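Long-range contacts in 1-deoxy-D-xylulose 5-phosphate reductoisomerase (Zymomonas mobilis, PDB 1R0K), which catalyses the NADPH-dependent rearrangement and reduction of 1-deoxy-D-xylulose 5-phosphate to 2-C-methyl-D-erythritol 4-phosphate, using a divalent metal ion: residues Cys159-Asn164 and Val250-Gly255; Arg169-Thr174 and Glu234-Leu239; Arg5-Leu10 and Asp29-Ile34. One frame throughout, in Å; residues are numbered along the deposited sequence.

Contact 1 (Cys159-Asn164 and Val250-Gly255); sequences CFPHHN and VEYLDG
C159 and V250 bring their CA atoms to 5.9 Å, and from there the two backbones diverge, P161 and Y252 being 8.6 Å apart at CA, and the ring of Y252 bridges the widening gap. The contact fastens the loop that leaves helix 151-159 to the tip of a beta hairpin, where strand 246-252 ends in a type I turn from Y252 to G255 and the chain returns as strand 257-261. The Y252 hydroxyl donates a short hydrogen bond of 2.5 Å from OH to O of C159. The hydroxyl stands above the carbonyl plane, 43° out of it, while the same oxygen lies at the edge of the tyrosine ring. V250 comes to this carbonyl from the strand with its branch point, CB being 3.5 Å from C159 O. With CG1 anti to the backbone N (chi1 178°), CG2 is left beside that N and packs on C159 CB. L258 of the returning strand touches both C159 and Y252. Beyond C159 the loop bends sharply: P161 is the centre of an inverse gamma turn, closed by a weak bond from H162 N to F160 O, and also begins a type II turn ending at N164. The hairpin tip faces the second subunit as well, whose R279 makes a cation-pi contact with Y252 and a salt bridge with D254. P161 and Y252 meet tip to tip, the proline placing CB 3.6 Å from Y252 CE2 and CD 3.3 Å from Y252 OH.

Contact 2 (Arg169-Thr174 and Glu234-Leu239); sequences RRIIIT and EKFEIL
R170, with CG between the backbone N and the carbonyl carbon (chi1 62°) and the chain extended to NE, crosses E237 at a slant, guanidinium and carboxylate planes 56° apart, and its NH1 forms a salt bridge to E237 OE1 at 2.8 Å. The carboxylate oxygen is met on its syn side and lies in the guanidinium plane. One face of this guanidinium rests on I172, whose CD1 sits 3.6 Å above its centre. E251 takes NE in a second salt bridge, and L287 O of the second subunit accepts from NH2, so three partners fix the group's rotation. I172 and L239 lie side by side on one face, I172 CG2 a tight 3.5 Å from L239 CB. The backbones beneath are parallel neighbours in a four-stranded mixed sheet, 236-240 outermost within this chain, joined by a beta-alpha-beta crossover that includes helix 216-229; bonds such as I173 N to E237 O (2.7 Å) stitch them. On the other face I171 runs alongside F236, CG2 4.0 Å from CE2, while I173 crosses F236 at a slant, CD1 4.0 Å from F236 CD2. L222 of that helix covers I173 and F236, and I173 also packs on E152, a predicted manganese ligand.

Contact 3 (Arg5-Leu10 and Asp29-Ile34); sequences RTVTVL and DRYQVI
R30 opens the pairing by accepting the amide of R5 on its carbonyl, N to O 2.9 Å. Strands 5-10 and 31-38 then run parallel as the first beta-alpha-beta unit of the Rossmann-like NADPH-binding domain, with helix 15-25 between them in the chain. Y31 points the same way as R5, which, with CG anti to the backbone N (chi1 -173°) and the chain extended to NE, lies alongside it, ring and guanidinium planes 39° apart and Y31 CE2 4.0 Å from R5 CD. A water joins the two polar ends, 2.9 Å from R5 NH1 and lying equally close to Y31 OH, while R5 NE makes a salt bridge with D95. V7 crosses Y31 at a slant, CG1 3.7 Å from Y31 CD2. Q32 grips both neighbours through its backbone, its amide bound to R5 O and its carbonyl taking V7 N; its side chain runs beside T6 on the other face, OE1 3.5 Å from T6 CG2. V33 returns to the V7 side, where CG2 touches V7 CG2 and I24 of helix 15-25 covers both valines. I34 gives its amide to V7 O and crosses T6 with CG1 3.7 Å from CB. The ladder of main-chain bonds therefore fixes the register, while one face supplies a hydrophobic seat for the helix and the water and D95 satisfy polar groups of R5.

From the N terminus, contact 3 closes first, bringing 29-34 back beside 5-10 around helix 15-25 within the parallel sheet of the NADPH-binding domain. It is complete before the others open, and its centre lies about 32 Å from that of contact 1 and about 35 Å from that of contact 2. The chain finishes that sheet and passes helix 151-159, after which contact 1 opens at 159-164. Contact 2 nests wholly inside it: 169-174 meets 234-239 before the chain turns into strand 246-252 and closes contact 1 at 250-255. The nested pair share the mixed sheet and touch directly through salt bridges from E251, that to R169 among them, and both reach the second subunit.

Contact 1 (Cys159-Asn164 and Val250-Gly255)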
# COMPACT_ATOMS: atom_id res chain seq x y z
N CYS B 159 -0.03 2.21 5.60
CA CYS B 159 0.85 1.14 5.15
C CYS B 159 1.69 0.54 6.28
O CYS B 159 2.51 -0.34 6.04
CB CYS B 159 1.81 1.67 4.08
SG CYS B 159 1.03 2.43 2.64
N PHE B 160 1.46 1.02 7.50
CA PHE B 160 2.23 0.62 8.69
C PHE B 160 1.66 -0.57 9.47
O PHE B 160 0.46 -0.68 9.68
CB PHE B 160 2.35 1.82 9.63
CG PHE B 160 3.37 1.66 10.72
CD1 PHE B 160 4.71 1.93 10.47
CD2 PHE B 160 3.00 1.25 12.00
CE1 PHE B 160 5.68 1.79 11.48
CE2 PHE B 160 3.95 1.10 13.01
CZ PHE B 160 5.29 1.37 12.75
N PRO B 161 2.54 -1.48 9.94
CA PRO B 161 2.06 -2.63 10.71
C PRO B 161 1.87 -2.23 12.17
O PRO B 161 2.76 -2.40 13.00
CB PRO B 161 3.19 -3.64 10.53
CG PRO B 161 4.41 -2.76 10.56
CD PRO B 161 3.99 -1.58 9.68
N HIS B 162 0.69 -1.70 12.48
CA HIS B 162 0.39 -1.27 13.85
C HIS B 162 0.47 -2.46 14.80
O HIS B 162 -0.02 -3.54 14.49
CB HIS B 162 -1.00 -0.64 13.90
CG HIS B 162 -1.24 0.40 12.85
ND1 HIS B 162 -0.50 1.57 12.78
CD2 HIS B 162 -2.10 0.44 11.81
CE1 HIS B 162 -0.90 2.27 11.74
NE2 HIS B 162 -1.87 1.61 11.13
N HIS B 163 1.09 -2.27 15.96
CA HIS B 163 1.22 -3.33 16.96
C HIS B 163 2.27 -4.38 16.57
O HIS B 163 2.44 -5.39 17.26
CB HIS B 163 -0.14 -4.01 17.18
CG HIS B 163 -1.24 -3.06 17.52
ND1 HIS B 163 -2.49 -3.12 16.93
CD2 HIS B 163 -1.29 -2.01 18.38
CE1 HIS B 163 -3.25 -2.15 17.40
NE2 HIS B 163 -2.54 -1.46 18.28
N ASN B 164 2.96 -4.15 15.46
CA ASN B 164 4.00 -5.05 14.98
C ASN B 164 5.13 -4.25 14.33
O ASN B 164 5.56 -4.56 13.23
CB ASN B 164 3.43 -6.05 13.97
CG ASN B 164 2.64 -7.16 14.63
OD1 ASN B 164 3.16 -7.89 15.48
ND2 ASN B 164 1.38 -7.30 14.24
N VAL B 250 6.17 2.03 3.13
CA VAL B 250 6.71 1.23 4.23
C VAL B 250 7.14 -0.12 3.68
O VAL B 250 6.34 -0.84 3.07
CB VAL B 250 5.65 0.98 5.34
CG1 VAL B 250 6.26 0.10 6.42
CG2 VAL B 250 5.17 2.29 5.93
N GLU B 251 8.41 -0.48 3.89
CA GLU B 251 8.88 -1.78 3.42
C GLU B 251 8.91 -2.74 4.59
O GLU B 251 9.35 -2.40 5.69
CB GLU B 251 10.28 -1.70 2.81
CG GLU B 251 10.69 -3.03 2.15
CD GLU B 251 12.11 -3.03 1.63
OE1 GLU B 251 12.52 -2.03 1.01
OE2 GLU B 251 12.82 -4.04 1.83
N TYR B 252 8.44 -3.96 4.34
CA TYR B 252 8.39 -5.01 5.34
C TYR B 252 9.58 -5.95 5.19
O TYR B 252 10.25 -5.95 4.15
CB TYR B 252 7.07 -5.79 5.21
CG TYR B 252 5.85 -4.98 5.60
CD1 TYR B 252 5.50 -3.81 4.92
CD2 TYR B 252 5.08 -5.36 6.69
CE1 TYR B 252 4.40 -3.04 5.32
CE2 TYR B 252 3.98 -4.60 7.10
CZ TYR B 252 3.65 -3.45 6.42
OH TYR B 252 2.58 -2.71 6.86
N LEU B 253 9.83 -6.73 6.23
CA LEU B 253 10.93 -7.70 6.29
C LEU B 253 10.96 -8.69 5.14
O LEU B 253 12.02 -9.25 4.84
CB LEU B 253 10.88 -8.49 7.61
CG LEU B 253 10.85 -7.73 8.94
CD1 LEU B 253 10.93 -8.72 10.10
CD2 LEU B 253 12.00 -6.74 9.01
N ASP B 254 9.81 -8.92 4.51
CA ASP B 254 9.77 -9.86 3.40
C ASP B 254 10.09 -9.22 2.05
O ASP B 254 10.09 -9.89 1.02
CB ASP B 254 8.42 -10.60 3.34
CG ASP B 254 7.23 -9.68 3.20
OD1 ASP B 254 7.39 -8.54 2.71
OD2 ASP B 254 6.11 -10.10 3.58
N GLY B 255 10.37 -7.92 2.07
CA GLY B 255 10.71 -7.21 0.85
C GLY B 255 9.53 -6.45 0.28
O GLY B 255 9.68 -5.65 -0.64

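Contact 2 (Arg169-Thr174 and Glu234-Leu239)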
# COMPACT_ATOMS: atom_id res chain seq x y z
N ARG B 169 11.18 -2.65 7.79
CA ARG B 169 12.59 -2.62 7.42
C ARG B 169 12.96 -1.16 7.22
O ARG B 169 14.02 -0.71 7.65
CB ARG B 169 12.84 -3.39 6.12
CG ARG B 169 14.26 -3.19 5.57
CD ARG B 169 14.56 -4.19 4.48
NE ARG B 169 14.65 -5.54 5.02
CZ ARG B 169 14.19 -6.62 4.40
NH1 ARG B 169 13.61 -6.51 3.22
NH2 ARG B 169 14.34 -7.82 4.96
N ARG B 170 12.08 -0.42 6.56
CA ARG B 170 12.31 1.00 6.33
C ARG B 170 11.03 1.75 6.01
O ARG B 170 10.07 1.18 5.50
CB ARG B 170 13.31 1.22 5.18
CG ARG B 170 12.86 0.69 3.83
CD ARG B 170 13.69 1.25 2.66
NE ARG B 170 13.39 0.50 1.44
CZ ARG B 170 13.73 0.86 0.21
NH1 ARG B 170 14.39 1.99 -0.03
NH2 ARG B 170 13.40 0.07 -0.81
N ILE B 171 11.01 3.04 6.36
CA ILE B 171 9.87 3.91 6.07
C ILE B 171 10.44 4.95 5.11
O ILE B 171 11.44 5.61 5.41
CB ILE B 171 9.33 4.61 7.34
CG1 ILE B 171 8.57 3.60 8.20
CG2 ILE B 171 8.43 5.78 6.94
CD1 ILE B 171 7.91 4.21 9.44
N ILE B 172 9.80 5.08 3.96
CA ILE B 172 10.25 6.02 2.95
C ILE B 172 9.32 7.22 2.91
O ILE B 172 8.15 7.10 2.56
CB ILE B 172 10.25 5.37 1.56
CG1 ILE B 172 11.05 4.07 1.59
CG2 ILE B 172 10.83 6.34 0.53
CD1 ILE B 172 10.93 3.26 0.32
N ILE B 173 9.84 8.38 3.31
CA ILE B 173 9.05 9.59 3.27
C ILE B 173 9.33 10.21 1.91
O ILE B 173 10.46 10.61 1.62
CB ILE B 173 9.47 10.58 4.37
CG1 ILE B 173 9.36 9.91 5.74
CG2 ILE B 173 8.59 11.82 4.32
CD1 ILE B 173 9.83 10.79 6.88
N THR B 174 8.32 10.26 1.06
CA THR B 174 8.50 10.86 -0.25
C THR B 174 8.51 12.37 -0.11
O THR B 174 7.90 12.92 0.80
CB THR B 174 7.39 10.42 -1.22
OG1 THR B 174 6.11 10.59 -0.60
CG2 THR B 174 7.58 8.96 -1.61
N GLU B 234 17.43 5.29 11.94
CA GLU B 234 18.15 4.77 10.78
C GLU B 234 17.25 4.04 9.78
O GLU B 234 17.66 3.78 8.65
CB GLU B 234 19.29 3.84 11.22
CG GLU B 234 19.11 3.20 12.59
CD GLU B 234 19.15 4.23 13.71
OE1 GLU B 234 20.02 5.12 13.67
OE2 GLU B 234 18.30 4.15 14.62
N LYS B 235 16.02 3.72 10.19
CA LYS B 235 15.10 3.03 9.30
C LYS B 235 14.30 4.00 8.43
O LYS B 235 13.45 3.58 7.64
CB LYS B 235 14.13 2.15 10.10
CG LYS B 235 14.81 0.97 10.78
CD LYS B 235 13.78 -0.08 11.18
CE LYS B 235 14.45 -1.35 11.70
NZ LYS B 235 13.45 -2.41 12.00
N PHE B 236 14.58 5.29 8.57
CA PHE B 236 13.90 6.30 7.76
C PHE B 236 14.73 6.70 6.56
O PHE B 236 15.95 6.80 6.62
CB PHE B 236 13.60 7.55 8.59
CG PHE B 236 12.46 7.38 9.54
CD1 PHE B 236 12.66 6.84 10.80
CD2 PHE B 236 11.18 7.75 9.16
CE1 PHE B 236 11.60 6.67 11.68
CE2 PHE B 236 10.10 7.59 10.03
CZ PHE B 236 10.31 7.04 11.29
N GLU B 237 14.03 6.93 5.45
CA GLU B 237 14.65 7.35 4.21
C GLU B 237 13.78 8.43 3.59
O GLU B 237 12.56 8.35 3.64
CB GLU B 237 14.75 6.19 3.23
CG GLU B 237 15.93 5.27 3.44
CD GLU B 237 15.89 4.09 2.50
OE1 GLU B 237 15.32 4.23 1.39
OE2 GLU B 237 16.43 3.02 2.86
N ILE B 238 14.42 9.43 3.00
CA ILE B 238 13.68 10.47 2.32
C ILE B 238 13.94 10.20 0.85
O ILE B 238 15.08 10.00 0.44
CB ILE B 238 14.17 11.88 2.70
CG1 ILE B 238 13.92 12.12 4.19
CG2 ILE B 238 13.47 12.94 1.84
CD1 ILE B 238 14.47 13.45 4.69
N LEU B 239 12.87 10.15 0.06
CA LEU B 239 13.00 9.89 -1.37
C LEU B 239 12.34 11.02 -2.15
O LEU B 239 11.15 11.28 -1.98
CB LEU B 239 12.33 8.55 -1.73
CG LEU B 239 12.26 8.15 -3.21
CD1 LEU B 239 13.66 7.93 -3.77
CD2 LEU B 239 11.43 6.89 -3.37

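Contact 3 (Arg5-Leu10 and Asp29-Ile34)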
# COMPACT_ATOMS: atom_id res chain seq x y z
N ARG B 5 -21.99 9.81 16.24
CA ARG B 5 -20.66 9.92 16.83
C ARG B 5 -20.38 11.41 17.00
O ARG B 5 -20.56 12.19 16.06
CB ARG B 5 -19.62 9.28 15.91
CG ARG B 5 -18.24 9.20 16.51
CD ARG B 5 -17.22 8.71 15.49
NE ARG B 5 -15.93 8.44 16.11
CZ ARG B 5 -14.82 8.16 15.43
NH1 ARG B 5 -14.84 8.13 14.11
NH2 ARG B 5 -13.69 7.92 16.09
N THR B 6 -19.94 11.81 18.19
CA THR B 6 -19.66 13.21 18.46
C THR B 6 -18.29 13.66 17.94
O THR B 6 -17.29 12.96 18.10
CB THR B 6 -19.74 13.51 19.97
OG1 THR B 6 -18.84 12.64 20.69
CG2 THR B 6 -21.16 13.28 20.48
N VAL B 7 -18.26 14.83 17.31
CA VAL B 7 -17.03 15.36 16.75
C VAL B 7 -16.77 16.82 17.08
O VAL B 7 -17.70 17.64 17.19
CB VAL B 7 -17.01 15.22 15.21
CG1 VAL B 7 -17.16 13.77 14.82
CG2 VAL B 7 -18.13 16.05 14.60
N THR B 8 -15.50 17.15 17.26
CA THR B 8 -15.07 18.51 17.54
C THR B 8 -13.95 18.85 16.57
O THR B 8 -13.05 18.04 16.34
CB THR B 8 -14.57 18.67 18.99
OG1 THR B 8 -15.70 18.77 19.87
CG2 THR B 8 -13.71 19.91 19.13
N VAL B 9 -14.02 20.04 16.00
CA VAL B 9 -13.00 20.48 15.07
C VAL B 9 -12.31 21.72 15.61
O VAL B 9 -12.90 22.80 15.70
CB VAL B 9 -13.60 20.81 13.69
CG1 VAL B 9 -12.49 21.16 12.70
CG2 VAL B 9 -14.42 19.63 13.19
N LEU B 10 -11.05 21.55 16.00
CA LEU B 10 -10.25 22.65 16.52
C LEU B 10 -9.56 23.25 15.29
O LEU B 10 -8.70 22.62 14.69
CB LEU B 10 -9.22 22.12 17.52
CG LEU B 10 -9.80 21.26 18.64
CD1 LEU B 10 -8.67 20.73 19.51
CD2 LEU B 10 -10.79 22.09 19.49
N ASP B 29 -26.00 12.60 9.67
CA ASP B 29 -26.79 11.55 10.29
C ASP B 29 -25.84 10.60 11.04
O ASP B 29 -26.28 9.78 11.84
CB ASP B 29 -27.58 10.77 9.23
CG ASP B 29 -26.68 10.05 8.25
OD1 ASP B 29 -25.82 10.70 7.63
OD2 ASP B 29 -26.85 8.82 8.08
N ARG B 30 -24.55 10.74 10.77
CA ARG B 30 -23.53 9.90 11.40
C ARG B 30 -22.71 10.66 12.44
O ARG B 30 -22.16 10.06 13.37
CB ARG B 30 -22.58 9.35 10.33
CG ARG B 30 -23.18 8.26 9.44
CD ARG B 30 -22.34 8.04 8.18
NE ARG B 30 -20.91 7.89 8.47
CZ ARG B 30 -19.95 7.85 7.55
NH1 ARG B 30 -20.25 7.96 6.26
NH2 ARG B 30 -18.68 7.72 7.92
N TYR B 31 -22.63 11.98 12.29
CA TYR B 31 -21.86 12.80 13.20
C TYR B 31 -22.61 13.95 13.85
O TYR B 31 -23.40 14.64 13.21
CB TYR B 31 -20.65 13.38 12.46
CG TYR B 31 -19.79 12.33 11.82
CD1 TYR B 31 -19.75 12.19 10.43
CD2 TYR B 31 -19.05 11.44 12.59
CE1 TYR B 31 -18.99 11.19 9.83
CE2 TYR B 31 -18.28 10.44 12.00
CZ TYR B 31 -18.26 10.32 10.62
OH TYR B 31 -17.51 9.32 10.03
N GLN B 32 -22.32 14.16 15.14
CA GLN B 32 -22.92 15.23 15.92
C GLN B 32 -21.81 16.18 16.34
O GLN B 32 -20.91 15.81 17.10
CB GLN B 32 -23.61 14.66 17.16
CG GLN B 32 -23.86 15.69 18.25
CD GLN B 32 -24.76 15.16 19.35
OE1 GLN B 32 -24.56 14.06 19.86
NE2 GLN B 32 -25.76 15.96 19.72
N VAL B 33 -21.86 17.41 15.83
CA VAL B 33 -20.84 18.39 16.14
C VAL B 33 -20.97 18.98 17.54
O VAL B 33 -22.00 19.54 17.90
CB VAL B 33 -20.87 19.54 15.13
CG1 VAL B 33 -19.81 20.57 15.47
CG2 VAL B 33 -20.65 19.00 13.73
N ILE B 34 -19.90 18.84 18.33
CA ILE B 34 -19.88 19.39 19.67
C ILE B 34 -19.35 20.81 19.60
O ILE B 34 -20.11 21.77 19.69
CB ILE B 34 -18.98 18.55 20.61
CG1 ILE B 34 -19.48 17.10 20.67
CG2 ILE B 34 -18.97 19.15 22.01
CD1 ILE B 34 -20.90 16.96 21.18
O HOH W 1 -16.92 7.50 12.18